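PDB 4E9X: multicopper oxidase from Uncultured bacterium, which probably oxidises its substrates one electron at a time and passes the electrons through bound copper ions to molecular oxygen, which is reduced to water. Local coordinates for residues Ser145-Ala150 against Tyr167-Ala172. Numbering follows the deposited sequence.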
loop_
_atom_site.group_PDB
_atom_site.type_symbol
_atom_site.label_atom_id
_atom_site.label_comp_id
_atom_site.label_asym_id
_atom_site.label_seq_id
_atom_site.Cartn_x
_atom_site.Cartn_y
_atom_site.Cartn_z
ATOM N N SER A 145 -11.384 5.514 7.885
ATOM C CA SER A 145 -12.339 4.740 7.106
ATOM C C SER A 145 -12.851 5.635 5.975
ATOM O O SER A 145 -12.508 6.808 5.824
ATOM C CB SER A 145 -13.458 4.174 7.953
ATOM O OG SER A 145 -14.303 5.194 8.449
ATOM N N THR A 146 -13.664 4.956 5.165
ATOM C CA THR A 146 -14.242 5.599 3.985
ATOM C C THR A 146 -15.749 5.374 3.942
ATOM O O THR A 146 -16.283 4.483 4.607
ATOM C CB THR A 146 -13.607 5.120 2.644
ATOM O OG1 THR A 146 -14.099 3.814 2.346
ATOM C CG2 THR A 146 -12.087 5.091 2.772
ATOM N N TRP A 147 -16.443 6.159 3.126
ATOM C CA TRP A 147 -17.905 6.165 3.131
ATOM C C TRP A 147 -18.391 6.279 1.685
ATOM O O TRP A 147 -17.786 6.965 0.891
ATOM C CB TRP A 147 -18.495 7.336 3.914
ATOM C CG TRP A 147 -17.915 7.394 5.315
ATOM C CD1 TRP A 147 -16.735 8.023 5.659
ATOM C CD2 TRP A 147 -18.426 6.808 6.497
ATOM N NE1 TRP A 147 -16.494 7.858 7.024
ATOM C CE2 TRP A 147 -17.520 7.117 7.550
ATOM C CE3 TRP A 147 -19.579 6.029 6.760
ATOM C CZ2 TRP A 147 -17.733 6.687 8.871
ATOM C CZ3 TRP A 147 -19.744 5.624 8.087
ATOM C CH2 TRP A 147 -18.851 5.939 9.128
ATOM N N GLU A 148 -19.515 5.619 1.406
ATOM C CA GLU A 148 -20.117 5.638 0.061
ATOM C C GLU A 148 -21.446 6.366 0.146
ATOM O O GLU A 148 -22.419 5.805 0.661
ATOM C CB GLU A 148 -20.361 4.197 -0.402
ATOM C CG GLU A 148 -19.032 3.447 -0.499
ATOM C CD GLU A 148 -19.158 1.952 -0.530
ATOM O OE1 GLU A 148 -20.329 1.505 -0.575
ATOM O OE2 GLU A 148 -18.184 1.192 -0.504
ATOM N N SER A 149 -21.534 7.611 -0.297
ATOM C CA SER A 149 -22.745 8.385 -0.042
ATOM C C SER A 149 -23.992 7.764 -0.662
ATOM O O SER A 149 -25.088 8.001 -0.108
ATOM C CB SER A 149 -22.575 9.838 -0.544
ATOM O OG SER A 149 -22.501 9.902 -1.949
ATOM N N ALA A 150 -23.857 6.999 -1.742
ATOM C CA ALA A 150 -25.085 6.461 -2.346
ATOM C C ALA A 150 -25.851 5.524 -1.431
ATOM O O ALA A 150 -27.042 5.285 -1.638
ATOM C CB ALA A 150 -24.742 5.710 -3.625
ATOM N N TYR A 167 -16.421 9.862 0.448
ATOM C CA TYR A 167 -16.109 10.621 1.659
ATOM C C TYR A 167 -15.155 9.768 2.510
ATOM O O TYR A 167 -15.074 8.565 2.391
ATOM C CB TYR A 167 -17.321 10.991 2.484
ATOM C CG TYR A 167 -18.268 12.005 1.873
ATOM C CD1 TYR A 167 -18.312 13.306 2.331
ATOM C CD2 TYR A 167 -19.149 11.586 0.856
ATOM C CE1 TYR A 167 -19.214 14.251 1.776
ATOM C CE2 TYR A 167 -20.035 12.523 0.313
ATOM C CZ TYR A 167 -20.077 13.837 0.764
ATOM O OH TYR A 167 -20.974 14.729 0.194
ATOM N N PHE A 168 -14.353 10.475 3.294
ATOM C CA PHE A 168 -13.178 9.914 4.006
ATOM C C PHE A 168 -13.061 10.499 5.407
ATOM O O PHE A 168 -13.408 11.677 5.570
ATOM C CB PHE A 168 -11.879 10.142 3.200
ATOM C CG PHE A 168 -12.034 9.711 1.745
ATOM C CD1 PHE A 168 -11.784 8.379 1.410
ATOM C CD2 PHE A 168 -12.478 10.613 0.782
ATOM C CE1 PHE A 168 -11.997 7.965 0.104
ATOM C CE2 PHE A 168 -12.696 10.178 -0.534
ATOM C CZ PHE A 168 -12.457 8.850 -0.843
ATOM N N SER A 169 -12.590 9.750 6.391
ATOM C CA SER A 169 -12.633 10.295 7.730
ATOM C C SER A 169 -11.524 9.753 8.612
ATOM O O SER A 169 -10.908 8.708 8.363
ATOM C CB SER A 169 -13.992 9.969 8.394
ATOM O OG SER A 169 -14.200 8.528 8.391
ATOM N N VAL A 170 -11.310 10.486 9.711
ATOM C CA VAL A 170 -10.662 9.951 10.891
ATOM C C VAL A 170 -11.698 9.986 12.006
ATOM O O VAL A 170 -12.374 11.009 12.207
ATOM C CB VAL A 170 -9.363 10.725 11.245
ATOM C CG1 VAL A 170 -9.578 12.228 11.362
ATOM C CG2 VAL A 170 -8.754 10.163 12.567
ATOM N N ASN A 171 -11.847 8.894 12.731
ATOM C CA ASN A 171 -12.827 8.752 13.832
ATOM C C ASN A 171 -14.200 9.202 13.376
ATOM O O ASN A 171 -14.910 9.904 14.108
ATOM C CB ASN A 171 -12.355 9.485 15.085
ATOM C CG ASN A 171 -11.080 8.832 15.613
ATOM O OD1 ASN A 171 -10.702 7.772 15.141
ATOM N ND2 ASN A 171 -10.384 9.482 16.557
ATOM N N ALA A 172 -14.555 8.787 12.155
ATOM C CA ALA A 172 -15.897 8.978 11.564
ATOM C C ALA A 172 -16.278 10.436 11.313
ATOM O O ALA A 172 -17.464 10.705 11.101
ATOM C CB ALA A 172 -16.980 8.261 12.370
HETATM O O HOH W 1 -13.197 6.974 10.373
#
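Ser145 and Ser169 face each other as a hydrogen-bonded antiparallel pair: Ser169 N gives a bond of 3.0 Å to Ser145 O, and Ser145 N a longer one of 3.3 Å to Ser169 O. Both side chains leave on the same face of the sheet, and each OG sits between its own backbone N and carbonyl carbon (chi1 68° and 57°). One water bonds to both OG atoms and accepts from Ala172 N, just past the strand end. Thr146 points to the other face, where its CG2 packs 3.6 Å from CD1 at the edge of the Phe168 ring; His258 stacks on that ring. At Trp147 the backbone pairs again, N to Tyr167 O and O to Tyr167 N, and the indole reaches across to Ser169 and Ala172. Its NE1 donates to Ser169 OG over 2.8 Å, nearly straight at 169° and in the ring plane, while CZ2 lies 3.9 Å from Ala172 CB. An alanine in place of Trp147 would probably leave Ser169 OG without its indole donor and open a gap beside Ala172. Beyond the strand, Ser149 CB rests 3.8 Å from Tyr167 CE2, and its OG bonds to Asp166. Strand 167-170 is outermost, within this chain, in the six-stranded sheet of the second cupredoxin-like domain; at this buried margin indole, hydroxyls and water satisfy one another, and the NE1 bond helps fix the indole's rotation.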